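Local coordinates for protein pyruvate kinase (PDB 3GG8) that catalyses the last step of glycolysis, the transfer of a phosphoryl group from phosphoenolpyruvate to ADP that yields pyruvate and ATP, at residues C[71-74]-C[75-78]; C[417-421]-C[422-426]. All coordinates share one frame; numbering follows the deposited sequence.

How the contacts relate
From the N terminus the chain first passes through the eight-stranded parallel barrel, where contact 1 (71-78) turns the loop after strand 62-68 into helix 74-90. Much later, in the C-terminal alpha/beta domain, contact 2 (417-426) does the same between strand 412-416 and helix 421-427. Each closes a tight local turn at a helix start; the two follow in series, neither nested nor crossed. The centres of contact 1 and contact 2 lie about 33 Å apart, and the nearest atoms of contact 1 and contact 2 are about 25 Å apart. Contact 1 joins a barrel strand to a helix that meets helix 207-217; contact 2 seats its helix against the five-stranded mixed sheet and helix 393-407.

Contact 1: C[71-74]-C[75-78]; sequences HGDH and ETHA
Asp73 and Thr76 exchange side-chain-to-backbone hydrogen bonds at the start of helix 74-90. Asp73 OD2 accepts from Thr76 N at 3.1 Å, met from above the carboxylate plane, and Thr76 OG1 accepts in return from Asp73 N at 3.0 Å. With chi1 of 68°, the threonine hydroxyl sits between its own backbone N and carbonyl carbon, facing back toward the loop, while CG2 rests 3.7 Å from Asp73 OD2. The tighter side lies around His77, which is buried. Its NE2 donates to His71 O over 3.0 Å, nearly in the plane of the ring, and its backbone N donates to Asp73 O; Phe69 stacks on the ring. Both ends of His77 thus hold the incoming loop. His74 turns away to hydrogen-bond Asp212 through NE2 and to stack on His211 of helix 207-217. The other side faces solvent: Glu75 is exposed, and a water donates to its OE1 at 2.7 Å and weakly to Asp73 OD2, joining two carboxylates that do not touch. The reciprocal Asp73-Thr76 pair is a capping box, here at the N terminus of the helix following the second strand of the TIM barrel.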
loop_
_atom_site.group_PDB
_atom_site.type_symbol
_atom_site.label_atom_id
_atom_site.label_comp_id
_atom_site.label_asym_id
_atom_site.label_seq_id
_atom_site.Cartn_x
_atom_site.Cartn_y
_atom_site.Cartn_z
ATOM N N HIS C 71 -35.341 -34.544 -16.444
ATOM C CA HIS C 71 -36.705 -35.081 -16.393
ATOM C C HIS C 71 -37.537 -34.246 -17.346
ATOM O O HIS C 71 -37.086 -33.199 -17.777
ATOM C CB HIS C 71 -37.277 -34.925 -14.977
ATOM C CG HIS C 71 -36.405 -35.476 -13.900
ATOM N ND1 HIS C 71 -36.019 -36.802 -13.858
ATOM C CD2 HIS C 71 -35.865 -34.887 -12.804
ATOM C CE1 HIS C 71 -35.272 -37.004 -12.783
ATOM N NE2 HIS C 71 -35.162 -35.860 -12.126
ATOM N N GLY C 72 -38.746 -34.689 -17.668
ATOM C CA GLY C 72 -39.672 -33.880 -18.477
ATOM C C GLY C 72 -39.408 -34.030 -19.960
ATOM O O GLY C 72 -38.474 -34.720 -20.343
ATOM N N ASP C 73 -40.235 -33.402 -20.801
ATOM C CA ASP C 73 -40.049 -33.483 -22.254
ATOM C C ASP C 73 -40.353 -32.128 -22.890
ATOM O O ASP C 73 -40.572 -31.146 -22.177
ATOM C CB ASP C 73 -40.890 -34.624 -22.873
ATOM C CG ASP C 73 -42.409 -34.481 -22.597
ATOM O OD1 ASP C 73 -43.015 -35.423 -22.048
ATOM O OD2 ASP C 73 -42.981 -33.434 -22.951
ATOM N N HIS C 74 -40.326 -32.049 -24.214
ATOM C CA HIS C 74 -40.532 -30.757 -24.863
ATOM C C HIS C 74 -41.935 -30.170 -24.591
ATOM O O HIS C 74 -42.076 -28.967 -24.424
ATOM C CB HIS C 74 -40.149 -30.821 -26.359
ATOM C CG HIS C 74 -38.664 -30.894 -26.584
ATOM N ND1 HIS C 74 -38.059 -30.476 -27.746
ATOM C CD2 HIS C 74 -37.661 -31.293 -25.762
ATOM C CE1 HIS C 74 -36.750 -30.626 -27.639
ATOM N NE2 HIS C 74 -36.485 -31.136 -26.450
ATOM N N GLU C 75 -42.951 -31.023 -24.510
ATOM C CA GLU C 75 -44.294 -30.602 -24.095
ATOM C C GLU C 75 -44.426 -30.077 -22.651
ATOM O O GLU C 75 -45.040 -29.028 -22.424
ATOM C CB GLU C 75 -45.269 -31.744 -24.256
ATOM C CG GLU C 75 -45.658 -32.042 -25.677
ATOM C CD GLU C 75 -46.520 -33.275 -25.728
ATOM O OE1 GLU C 75 -46.127 -34.225 -26.432
ATOM O OE2 GLU C 75 -47.563 -33.314 -25.023
ATOM N N THR C 76 -43.887 -30.808 -21.679
ATOM C CA THR C 76 -44.068 -30.418 -20.293
ATOM C C THR C 76 -43.313 -29.125 -19.984
ATOM O O THR C 76 -43.832 -28.241 -19.306
ATOM C CB THR C 76 -43.670 -31.551 -19.291
ATOM O OG1 THR C 76 -42.255 -31.756 -19.332
ATOM C CG2 THR C 76 -44.373 -32.863 -19.622
ATOM N N HIS C 77 -42.084 -29.021 -20.479
ATOM C CA HIS C 77 -41.268 -27.824 -20.318
ATOM C C HIS C 77 -41.827 -26.631 -21.116
ATOM O O HIS C 77 -41.645 -25.492 -20.707
ATOM C CB HIS C 77 -39.818 -28.118 -20.707
ATOM C CG HIS C 77 -39.065 -28.943 -19.693
ATOM N ND1 HIS C 77 -38.681 -28.449 -18.462
ATOM C CD2 HIS C 77 -38.597 -30.210 -19.752
ATOM C CE1 HIS C 77 -38.031 -29.388 -17.799
ATOM N NE2 HIS C 77 -37.961 -30.465 -18.564
ATOM N N ALA C 78 -42.530 -26.897 -22.224
ATOM C CA ALA C 78 -43.259 -25.836 -22.906
ATOM C C ALA C 78 -44.364 -25.219 -22.023
ATOM O O ALA C 78 -44.546 -24.008 -22.046
ATOM C CB ALA C 78 -43.840 -26.321 -24.262
HETATM O O HOH W 1 -43.416 -34.324 -26.105
#

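Contact 2: C[417-421]-C[422-426]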
loop_
_atom_site.group_PDB
_atom_site.type_symbol
_atom_site.label_atom_id
_atom_site.label_comp_id
_atom_site.label_asym_id
_atom_site.label_seq_id
_atom_site.Cartn_x
_atom_site.Cartn_y
_atom_site.Cartn_z
ATOM N N THR C 417 -25.377 -0.021 -21.872
ATOM C CA THR C 417 -24.721 -1.197 -22.454
ATOM C C THR C 417 -25.510 -1.886 -23.568
ATOM O O THR C 417 -26.725 -2.077 -23.473
ATOM C CB THR C 417 -24.349 -2.225 -21.347
ATOM O OG1 THR C 417 -23.522 -3.249 -21.900
ATOM C CG2 THR C 417 -25.603 -2.860 -20.725
ATOM N N GLU C 418 -24.810 -2.247 -24.631
ATOM C CA GLU C 418 -25.429 -2.958 -25.737
ATOM C C GLU C 418 -25.230 -4.447 -25.520
ATOM O O GLU C 418 -26.203 -5.196 -25.456
ATOM C CB GLU C 418 -24.852 -2.482 -27.070
ATOM C CG GLU C 418 -25.434 -3.135 -28.337
ATOM C CD GLU C 418 -26.967 -3.061 -28.450
ATOM O OE1 GLU C 418 -27.544 -3.877 -29.211
ATOM O OE2 GLU C 418 -27.591 -2.200 -27.780
ATOM N N THR C 419 -23.975 -4.862 -25.340
ATOM C CA THR C 419 -23.623 -6.284 -25.251
ATOM C C THR C 419 -23.610 -6.806 -23.821
ATOM O O THR C 419 -23.477 -8.016 -23.606
ATOM C CB THR C 419 -22.213 -6.581 -25.817
ATOM O OG1 THR C 419 -21.218 -6.154 -24.868
ATOM C CG2 THR C 419 -21.981 -5.935 -27.195
ATOM N N GLY C 420 -23.713 -5.900 -22.850
ATOM C CA GLY C 420 -23.599 -6.277 -21.441
ATOM C C GLY C 420 -22.216 -6.048 -20.850
ATOM O O GLY C 420 -22.060 -6.025 -19.616
ATOM N N GLN C 421 -21.210 -5.859 -21.712
ATOM C CA GLN C 421 -19.817 -5.782 -21.262
ATOM C C GLN C 421 -19.608 -4.732 -20.174
ATOM O O GLN C 421 -19.009 -5.020 -19.139
ATOM C CB GLN C 421 -18.879 -5.510 -22.437
ATOM C CG GLN C 421 -17.412 -5.725 -22.132
ATOM C CD GLN C 421 -16.490 -5.111 -23.170
ATOM O OE1 GLN C 421 -16.512 -3.893 -23.418
ATOM N NE2 GLN C 421 -15.641 -5.944 -23.753
ATOM N N THR C 422 -20.109 -3.527 -20.422
ATOM C CA THR C 422 -19.950 -2.390 -19.526
ATOM C C THR C 422 -20.513 -2.667 -18.139
ATOM O O THR C 422 -19.866 -2.374 -17.145
ATOM C CB THR C 422 -20.612 -1.115 -20.120
ATOM O OG1 THR C 422 -20.115 -0.900 -21.449
ATOM C CG2 THR C 422 -20.312 0.116 -19.272
ATOM N N ALA C 423 -21.719 -3.224 -18.081
ATOM C CA ALA C 423 -22.333 -3.611 -16.818
ATOM C C ALA C 423 -21.503 -4.655 -16.068
ATOM O O ALA C 423 -21.273 -4.526 -14.870
ATOM C CB ALA C 423 -23.737 -4.122 -17.057
ATOM N N ARG C 424 -21.038 -5.674 -16.789
ATOM C CA ARG C 424 -20.214 -6.739 -16.213
ATOM C C ARG C 424 -18.858 -6.233 -15.688
ATOM O O ARG C 424 -18.418 -6.633 -14.614
ATOM C CB ARG C 424 -20.019 -7.878 -17.222
ATOM C CG ARG C 424 -21.242 -8.815 -17.292
ATOM C CD ARG C 424 -21.044 -10.004 -18.230
ATOM N NE ARG C 424 -21.669 -9.754 -19.529
ATOM C CZ ARG C 424 -21.020 -9.497 -20.667
ATOM N NH1 ARG C 424 -19.680 -9.469 -20.732
ATOM N NH2 ARG C 424 -21.728 -9.269 -21.761
ATOM N N LEU C 425 -18.210 -5.345 -16.435
ATOM C CA LEU C 425 -16.925 -4.790 -15.994
ATOM C C LEU C 425 -17.040 -3.998 -14.695
ATOM O O LEU C 425 -16.154 -4.054 -13.870
ATOM C CB LEU C 425 -16.277 -3.945 -17.092
ATOM C CG LEU C 425 -15.701 -4.715 -18.282
ATOM C CD1 LEU C 425 -15.231 -3.732 -19.338
ATOM C CD2 LEU C 425 -14.558 -5.631 -17.842
ATOM N N ILE C 426 -18.133 -3.259 -14.522
ATOM C CA ILE C 426 -18.362 -2.501 -13.279
ATOM C C ILE C 426 -18.717 -3.460 -12.133
ATOM O O ILE C 426 -18.162 -3.367 -11.026
ATOM C CB ILE C 426 -19.464 -1.440 -13.481
ATOM C CG1 ILE C 426 -18.981 -0.367 -14.469
ATOM C CG2 ILE C 426 -19.907 -0.828 -12.147
ATOM C CD1 ILE C 426 -20.066 0.495 -14.971
#
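A strand-to-helix turn of the C-terminal alpha/beta domain, containing an ST turn, leads into helix 421-427, with Gly420 at the N-cap position and Arg424 reaching back over it. The first helical bonds are straight: Arg424 N donates to Gly420 O at 3.0 Å, and Leu425 N to Gln421 O at 2.8 Å. CG of Arg424 stands anti to the carbonyl carbon, and the chain then bends at chi3 (-99°), which folds the guanidinium back along the turn. One face of that group covers the peptide link between Gly420 and Gln421, Gly420 C and Gln421 N each lying 3.3 Å above its plane toward the rim. At the edge, NH2 comes to 2.8 Å from Thr419 O. Gly420 turns the chain with a positive phi of 98° beneath the guanidinium. In the ST turn itself, Thr419 OG1 accepts from Gln421 N at 3.2 Å. Thr417 and Thr422 pass one another pointing opposite ways, OG1 of Thr417 standing 4.0 Å from CB of Thr422. The hydroxyls of Thr417 and Thr422 both bond Glu496, and that of Thr419 bonds Glu497. On another flank, Gln421 and Leu425 run side by side, with Gln421 CG 4.1 Å from Leu425 CD1, and both touch Gln394 of helix 393-407. With its cationic guanidinium laid against the Gly420-Gln421 peptide and NH2 close to Thr419 O, Arg424 would be expected to favour the partial negative charge of that carbonyl and to steady the turn into the helix.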